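Local atomic coordinates of putative HTH-type transcriptional regulator ybaQ (Escherichia coli, PDB entry 2EBY), a protein that probably binds DNA as a helix-turn-helix regulator of transcription of the Cro/C1 type. Residues Gly12-Tyr17 / Val67-Asn72; Leu25-Leu30 / Asn39-Leu44. All coordinates share one frame; numbering follows the deposited sequence.

Both contacts are apolar and join helices of one compact helical domain. Contact 1 sets the first helix, 11-20, against helix 67-83, and is partly buried, with two aromatic side chains meeting aliphatic methyls. Contact 2 joins the two helices of the predicted DNA-binding motif, 27-34 and 38-45, and is buried and wholly aliphatic, with a Lys26-Glu29 hydrogen bond at the start of helix 27-34. The two centres lie about 13 Å apart. Leu15 bridges them, its CD2 packing on Leu30 CD2 at 3.8 Å, while its CD1 serves contact 1. Segments of both contacts also reach the second subunit: Val67 and Leu71 pack on Leu79 of that chain, and Glu29 hydrogen-bonds to its Tyr101.

Contact 1: residues Gly12-Tyr17 / Val67-Asn72; sequences GDILLY and VDFWLN
Trp70, whose indole meets Ile14 and Leu15, sits on a helical turn where Val67 O accepts Leu71 N at 3.1 Å and, weakly, Trp70 N. The turn belongs to helix 67-83, which closes the five-helix bundle of a Cro/C1-type domain against its first helix, 11-20. The short axes stay 11.1 Å apart and their directions differ by 119°, so long side chains must span the gap. Trp70 does most of this: CG is anti to its carbonyl carbon (chi1 -63°), and the six-membered end of the indole reaches helix 11-20. There Leu15 CD1 comes within 4.2 Å of Trp70 CH2, the two side chains crossing at about a right angle. Ile14 CG2 faces the neighbouring ends of both aromatic groups, obliquely to each, at 4.3 Å from Trp70 CZ3, while the longer CG1-CD1 arm of Ile14 leads away. The aromatic pair is itself close-knit, for Phe69 CE2 stands 3.5 Å above the centre of one indole face, and Trp70 CD1 lies in plane at the edge of the Phe69 ring. Thr65 OG1 gives the indole NE1 a weak hydrogen bond partner, and Leu59 of helix 53-63 also packs on the indole. Where the phenyl ring reaches helix 11-20, Phe69 CZ touches Ile14 CG2 at 4.1 Å.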
ATOM      1  N   GLY A  12       9.839  10.591   2.977  1.00 38.30           N
ATOM      2  CA  GLY A  12      10.688  11.189   3.993  1.00 39.37           C
ATOM      3  C   GLY A  12      11.551  12.300   3.427  1.00 39.72           C
ATOM      4  O   GLY A  12      11.703  13.349   4.050  1.00 37.93           O
ATOM      5  N   ASP A  13      12.118  12.079   2.244  1.00 41.43           N
ATOM      6  CA  ASP A  13      12.955  13.098   1.617  1.00 44.40           C
ATOM      7  C   ASP A  13      12.125  14.320   1.242  1.00 44.24           C
ATOM      8  O   ASP A  13      12.555  15.458   1.431  1.00 43.57           O
ATOM      9  CB  ASP A  13      13.651  12.543   0.370  1.00 47.29           C
ATOM     10  CG  ASP A  13      14.716  11.508   0.703  1.00 51.26           C
ATOM     11  OD1 ASP A  13      15.249  11.531   1.836  1.00 51.90           O
ATOM     12  OD2 ASP A  13      15.030  10.678  -0.177  1.00 53.96           O
ATOM     13  N   ILE A  14      10.931  14.084   0.708  1.00 42.93           N
ATOM     14  CA  ILE A  14      10.059  15.186   0.329  1.00 41.06           C
ATOM     15  C   ILE A  14       9.733  16.001   1.575  1.00 40.03           C
ATOM     16  O   ILE A  14       9.737  17.231   1.548  1.00 36.56           O
ATOM     17  CB  ILE A  14       8.738  14.677  -0.292  1.00 41.57           C
ATOM     18  CG1 ILE A  14       9.024  13.931  -1.600  1.00 43.71           C
ATOM     19  CG2 ILE A  14       7.797  15.841  -0.535  1.00 40.82           C
ATOM     20  CD1 ILE A  14       9.669  14.782  -2.684  1.00 43.53           C
ATOM     21  N   LEU A  15       9.452  15.301   2.669  1.00 38.80           N
ATOM     22  CA  LEU A  15       9.112  15.949   3.924  1.00 38.66           C
ATOM     23  C   LEU A  15      10.279  16.782   4.454  1.00 39.56           C
ATOM     24  O   LEU A  15      10.116  17.950   4.803  1.00 38.82           O
ATOM     25  CB  LEU A  15       8.708  14.891   4.955  1.00 35.95           C
ATOM     26  CG  LEU A  15       8.374  15.386   6.362  1.00 35.29           C
ATOM     27  CD1 LEU A  15       7.195  16.337   6.296  1.00 33.51           C
ATOM     28  CD2 LEU A  15       8.063  14.195   7.270  1.00 32.85           C
ATOM     29  N   LEU A  16      11.461  16.177   4.494  1.00 41.88           N
ATOM     30  CA  LEU A  16      12.655  16.850   4.990  1.00 44.45           C
ATOM     31  C   LEU A  16      13.182  17.965   4.082  1.00 46.24           C
ATOM     32  O   LEU A  16      13.324  19.107   4.515  1.00 46.79           O
ATOM     33  CB  LEU A  16      13.769  15.828   5.227  1.00 44.68           C
ATOM     34  CG  LEU A  16      15.071  16.332   5.868  1.00 45.92           C
ATOM     35  CD1 LEU A  16      14.777  16.897   7.257  1.00 44.51           C
ATOM     36  CD2 LEU A  16      16.082  15.195   5.963  1.00 44.62           C
ATOM     37  N   TYR A  17      13.461  17.637   2.824  1.00 47.79           N
ATOM     38  CA  TYR A  17      14.012  18.619   1.894  1.00 49.19           C
ATOM     39  C   TYR A  17      13.046  19.612   1.256  1.00 48.80           C
ATOM     40  O   TYR A  17      13.479  20.639   0.744  1.00 50.39           O
ATOM     41  CB  TYR A  17      14.814  17.907   0.798  1.00 49.17           C
ATOM     42  CG  TYR A  17      15.961  17.077   1.338  1.00 50.77           C
ATOM     43  CD1 TYR A  17      16.866  17.619   2.251  1.00 51.54           C
ATOM     44  CD2 TYR A  17      16.127  15.744   0.963  1.00 51.26           C
ATOM     45  CE1 TYR A  17      17.910  16.859   2.774  1.00 50.20           C
ATOM     46  CE2 TYR A  17      17.173  14.972   1.479  1.00 50.57           C
ATOM     47  CZ  TYR A  17      18.055  15.537   2.391  1.00 51.21           C
ATOM     48  OH  TYR A  17      19.079  14.781   2.921  1.00 51.39           O
ATOM     49  N   VAL A  67      -4.376  13.315   0.587  1.00 27.51           N
ATOM     50  CA  VAL A  67      -3.792  12.153   1.232  1.00 27.57           C
ATOM     51  C   VAL A  67      -2.933  11.430   0.201  1.00 25.40           C
ATOM     52  O   VAL A  67      -1.851  10.933   0.508  1.00 25.71           O
ATOM     53  CB  VAL A  67      -4.872  11.174   1.735  1.00 27.77           C
ATOM     54  CG1 VAL A  67      -4.203   9.953   2.378  1.00 27.95           C
ATOM     55  CG2 VAL A  67      -5.789  11.871   2.736  1.00 29.51           C
ATOM     56  N   ASP A  68      -3.421  11.388  -1.032  1.00 26.30           N
ATOM     57  CA  ASP A  68      -2.705  10.695  -2.091  1.00 26.70           C
ATOM     58  C   ASP A  68      -1.390  11.333  -2.481  1.00 24.50           C
ATOM     59  O   ASP A  68      -0.509  10.651  -2.983  1.00 25.31           O
ATOM     60  CB  ASP A  68      -3.605  10.500  -3.318  1.00 26.69           C
ATOM     61  CG  ASP A  68      -4.582   9.346  -3.134  1.00 28.60           C
ATOM     62  OD1 ASP A  68      -4.490   8.667  -2.091  1.00 28.99           O
ATOM     63  OD2 ASP A  68      -5.431   9.105  -4.021  1.00 25.03           O
ATOM     64  N   PHE A  69      -1.249  12.635  -2.258  1.00 24.36           N
ATOM     65  CA  PHE A  69       0.012  13.287  -2.565  1.00 26.75           C
ATOM     66  C   PHE A  69       1.097  12.490  -1.823  1.00 27.62           C
ATOM     67  O   PHE A  69       2.141  12.160  -2.382  1.00 27.02           O
ATOM     68  CB  PHE A  69      -0.003  14.730  -2.064  1.00 30.36           C
ATOM     69  CG  PHE A  69       1.360  15.359  -1.979  1.00 35.04           C
ATOM     70  CD1 PHE A  69       1.972  15.888  -3.112  1.00 37.61           C
ATOM     71  CD2 PHE A  69       2.044  15.399  -0.766  1.00 35.69           C
ATOM     72  CE1 PHE A  69       3.250  16.451  -3.041  1.00 39.04           C
ATOM     73  CE2 PHE A  69       3.323  15.959  -0.683  1.00 37.63           C
ATOM     74  CZ  PHE A  69       3.924  16.486  -1.822  1.00 37.87           C
ATOM     75  N   TRP A  70       0.834  12.172  -0.557  1.00 26.59           N
ATOM     76  CA  TRP A  70       1.796  11.412   0.226  1.00 26.50           C
ATOM     77  C   TRP A  70       1.806   9.927  -0.120  1.00 24.65           C
ATOM     78  O   TRP A  70       2.870   9.338  -0.284  1.00 24.75           O
ATOM     79  CB  TRP A  70       1.539  11.592   1.728  1.00 24.90           C
ATOM     80  CG  TRP A  70       1.708  13.016   2.177  1.00 26.07           C
ATOM     81  CD1 TRP A  70       0.719  13.928   2.394  1.00 22.57           C
ATOM     82  CD2 TRP A  70       2.947  13.710   2.367  1.00 26.51           C
ATOM     83  NE1 TRP A  70       1.260  15.151   2.697  1.00 25.88           N
ATOM     84  CE2 TRP A  70       2.630  15.052   2.686  1.00 25.93           C
ATOM     85  CE3 TRP A  70       4.303  13.343   2.292  1.00 26.32           C
ATOM     86  CZ2 TRP A  70       3.606  16.019   2.938  1.00 27.72           C
ATOM     87  CZ3 TRP A  70       5.279  14.306   2.542  1.00 27.30           C
ATOM     88  CH2 TRP A  70       4.924  15.631   2.858  1.00 25.81           C
ATOM     89  N   LEU A  71       0.631   9.321  -0.251  1.00 24.32           N
ATOM     90  CA  LEU A  71       0.576   7.893  -0.552  1.00 24.67           C
ATOM     91  C   LEU A  71       1.207   7.538  -1.892  1.00 24.05           C
ATOM     92  O   LEU A  71       1.764   6.452  -2.036  1.00 24.07           O
ATOM     93  CB  LEU A  71      -0.871   7.369  -0.489  1.00 23.83           C
ATOM     94  CG  LEU A  71      -1.506   7.318   0.913  1.00 26.25           C
ATOM     95  CD1 LEU A  71      -2.939   6.773   0.808  1.00 21.26           C
ATOM     96  CD2 LEU A  71      -0.658   6.448   1.848  1.00 24.42           C
ATOM     97  N   ASN A  72       1.134   8.445  -2.868  1.00 24.45           N
ATOM     98  CA  ASN A  72       1.719   8.169  -4.178  1.00 26.03           C
ATOM     99  C   ASN A  72       3.237   8.052  -4.087  1.00 25.77           C
ATOM    100  O   ASN A  72       3.844   7.236  -4.784  1.00 27.57           O
ATOM    101  CB  ASN A  72       1.329   9.246  -5.208  1.00 27.08           C
ATOM    102  CG  ASN A  72      -0.162   9.232  -5.530  1.00 29.84           C
ATOM    103  OD1 ASN A  72      -0.817   8.185  -5.441  1.00 30.16           O
ATOM    104  ND2 ASN A  72      -0.702  10.388  -5.912  1.00 27.94           N
TER

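Contact 2: residues Leu25-Leu30 / Asn39-Leu44; sequences LKINEL and NSVSAL
Val41 points its side chain from helix 38-45 toward helix 27-34, and its CB already lies 4.2 Å from Ile27 CG2. One bond further out, Val41 CG1 becomes the hub of the contact, 4.0 Å from Ile27 CG2 and 3.8 Å from Leu30 CD2. This branch lies anti to the Val41 backbone N (chi1 178°), which carries it between two residues one helical turn apart. The Ile27 and Val41 side chains run alongside one another in opposite senses, methyl against methyl, whereas Leu30 comes in at a slant with a single methyl. The two helices form the predicted helix-turn-helix motif, in which helix 38-45, the second, would be the recognition helix as in other Cro/C1-type proteins; the backbones come closest at Ile27 and Val41, with CA atoms 6.8 Å apart. Val36, in the turn, also packs on Val41, and Leu30 continues inward to Val62 and Phe63 of helix 53-63. At the start of helix 27-34 a carboxylate takes up a backbone N-H: Lys26 N, at the N-cap, donates to OE1 of Glu29, three residues on, at 2.7 Å and a nearly straight 171°, one of the two bonds of a capping box. OE1 is met on its anti side, 17° out of the carboxylate plane, and Glu29 OE2 is hydrogen-bonded to Tyr101 OH of the second subunit.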
ATOM      1  N   LEU A  25      11.282  23.934  10.212  1.00 48.75           N
ATOM      2  CA  LEU A  25      10.378  23.310  11.170  1.00 48.05           C
ATOM      3  C   LEU A  25      11.124  22.078  11.679  1.00 47.73           C
ATOM      4  O   LEU A  25      11.586  21.254  10.883  1.00 47.57           O
ATOM      5  CB  LEU A  25       9.081  22.909  10.463  1.00 47.73           C
ATOM      6  CG  LEU A  25       7.914  22.361  11.282  1.00 49.03           C
ATOM      7  CD1 LEU A  25       7.375  23.435  12.207  1.00 49.27           C
ATOM      8  CD2 LEU A  25       6.830  21.888  10.331  1.00 49.87           C
ATOM      9  N   LYS A  26      11.275  21.977  12.999  1.00 46.44           N
ATOM     10  CA  LYS A  26      11.982  20.855  13.617  1.00 45.80           C
ATOM     11  C   LYS A  26      11.189  19.556  13.614  1.00 44.36           C
ATOM     12  O   LYS A  26       9.964  19.553  13.511  1.00 43.09           O
ATOM     13  CB  LYS A  26      12.328  21.168  15.076  1.00 48.34           C
ATOM     14  CG  LYS A  26      13.446  22.152  15.305  1.00 50.97           C
ATOM     15  CD  LYS A  26      13.578  22.383  16.799  1.00 55.31           C
ATOM     16  CE  LYS A  26      14.736  23.298  17.138  1.00 57.37           C
ATOM     17  NZ  LYS A  26      14.694  23.706  18.573  1.00 58.14           N
ATOM     18  N   ILE A  27      11.912  18.452  13.749  1.00 43.57           N
ATOM     19  CA  ILE A  27      11.303  17.134  13.811  1.00 42.57           C
ATOM     20  C   ILE A  27      10.303  17.137  14.960  1.00 42.58           C
ATOM     21  O   ILE A  27       9.147  16.744  14.796  1.00 41.39           O
ATOM     22  CB  ILE A  27      12.369  16.042  14.080  1.00 42.12           C
ATOM     23  CG1 ILE A  27      13.307  15.933  12.881  1.00 41.53           C
ATOM     24  CG2 ILE A  27      11.704  14.702  14.382  1.00 40.58           C
ATOM     25  CD1 ILE A  27      12.598  15.648  11.595  1.00 42.18           C
ATOM     26  N   ASN A  28      10.761  17.593  16.122  1.00 42.68           N
ATOM     27  CA  ASN A  28       9.922  17.654  17.313  1.00 44.17           C
ATOM     28  C   ASN A  28       8.707  18.546  17.096  1.00 43.72           C
ATOM     29  O   ASN A  28       7.626  18.256  17.603  1.00 43.10           O
ATOM     30  CB  ASN A  28      10.721  18.177  18.511  1.00 46.06           C
ATOM     31  CG  ASN A  28      11.893  17.288  18.857  1.00 50.32           C
ATOM     32  OD1 ASN A  28      12.070  16.224  18.260  1.00 51.18           O
ATOM     33  ND2 ASN A  28      12.703  17.714  19.827  1.00 50.51           N
ATOM     34  N   GLU A  29       8.886  19.639  16.359  1.00 42.44           N
ATOM     35  CA  GLU A  29       7.774  20.544  16.091  1.00 42.00           C
ATOM     36  C   GLU A  29       6.722  19.850  15.237  1.00 40.29           C
ATOM     37  O   GLU A  29       5.535  19.914  15.536  1.00 39.23           O
ATOM     38  CB  GLU A  29       8.268  21.821  15.401  1.00 42.55           C
ATOM     39  CG  GLU A  29       8.974  22.784  16.352  1.00 45.43           C
ATOM     40  CD  GLU A  29       9.526  24.010  15.655  1.00 44.58           C
ATOM     41  OE1 GLU A  29      10.413  23.852  14.793  1.00 43.11           O
ATOM     42  OE2 GLU A  29       9.076  25.130  15.971  1.00 45.80           O
ATOM     43  N   LEU A  30       7.160  19.184  14.174  1.00 39.33           N
ATOM     44  CA  LEU A  30       6.227  18.472  13.310  1.00 39.69           C
ATOM     45  C   LEU A  30       5.538  17.370  14.112  1.00 39.45           C
ATOM     46  O   LEU A  30       4.333  17.157  13.979  1.00 39.85           O
ATOM     47  CB  LEU A  30       6.947  17.849  12.109  1.00 39.33           C
ATOM     48  CG  LEU A  30       6.031  16.997  11.214  1.00 40.74           C
ATOM     49  CD1 LEU A  30       4.947  17.885  10.609  1.00 38.87           C
ATOM     50  CD2 LEU A  30       6.833  16.313  10.114  1.00 37.48           C
ATOM     51  N   ASN A  39       9.859   9.899  17.432  1.00 28.93           N
ATOM     52  CA  ASN A  39      10.456   8.727  16.797  1.00 27.88           C
ATOM     53  C   ASN A  39       9.704   8.242  15.554  1.00 27.13           C
ATOM     54  O   ASN A  39      10.314   7.709  14.637  1.00 26.11           O
ATOM     55  CB  ASN A  39      10.619   7.599  17.827  1.00 25.93           C
ATOM     56  CG  ASN A  39      11.708   7.905  18.865  1.00 27.35           C
ATOM     57  OD1 ASN A  39      12.326   8.974  18.834  1.00 25.18           O
ATOM     58  ND2 ASN A  39      11.941   6.971  19.786  1.00 22.64           N
ATOM     59  N   SER A  40       8.385   8.424  15.508  1.00 28.78           N
ATOM     60  CA  SER A  40       7.633   8.021  14.311  1.00 30.47           C
ATOM     61  C   SER A  40       8.049   8.895  13.125  1.00 29.18           C
ATOM     62  O   SER A  40       8.246   8.398  12.023  1.00 28.68           O
ATOM     63  CB  SER A  40       6.119   8.181  14.506  1.00 29.10           C
ATOM     64  OG  SER A  40       5.616   7.277  15.463  1.00 35.11           O
ATOM     65  N   VAL A  41       8.152  10.201  13.359  1.00 29.95           N
ATOM     66  CA  VAL A  41       8.534  11.133  12.310  1.00 30.44           C
ATOM     67  C   VAL A  41       9.944  10.811  11.830  1.00 30.17           C
ATOM     68  O   VAL A  41      10.215  10.778  10.624  1.00 28.55           O
ATOM     69  CB  VAL A  41       8.483  12.597  12.816  1.00 32.59           C
ATOM     70  CG1 VAL A  41       8.923  13.544  11.713  1.00 32.47           C
ATOM     71  CG2 VAL A  41       7.077  12.940  13.285  1.00 29.33           C
ATOM     72  N   SER A  42      10.841  10.558  12.779  1.00 29.32           N
ATOM     73  CA  SER A  42      12.215  10.231  12.435  1.00 28.91           C
ATOM     74  C   SER A  42      12.287   8.936  11.625  1.00 28.07           C
ATOM     75  O   SER A  42      13.085   8.826  10.697  1.00 28.33           O
ATOM     76  CB  SER A  42      13.066  10.102  13.702  1.00 30.14           C
ATOM     77  OG  SER A  42      14.393   9.710  13.376  1.00 32.26           O
ATOM     78  N   ALA A  43      11.458   7.955  11.975  1.00 27.22           N
ATOM     79  CA  ALA A  43      11.449   6.688  11.248  1.00 27.42           C
ATOM     80  C   ALA A  43      10.879   6.872   9.843  1.00 27.37           C
ATOM     81  O   ALA A  43      11.285   6.184   8.913  1.00 27.04           O
ATOM     82  CB  ALA A  43      10.635   5.649  12.002  1.00 27.58           C
ATOM     83  N   LEU A  44       9.920   7.778   9.699  1.00 28.16           N
ATOM     84  CA  LEU A  44       9.331   8.039   8.393  1.00 30.99           C
ATOM     85  C   LEU A  44      10.388   8.667   7.499  1.00 31.59           C
ATOM     86  O   LEU A  44      10.608   8.230   6.381  1.00 30.85           O
ATOM     87  CB  LEU A  44       8.138   8.989   8.520  1.00 29.89           C
ATOM     88  CG  LEU A  44       7.543   9.460   7.188  1.00 34.56           C
ATOM     89  CD1 LEU A  44       7.119   8.253   6.362  1.00 32.87           C
ATOM     90  CD2 LEU A  44       6.362  10.381   7.444  1.00 29.96           C
TER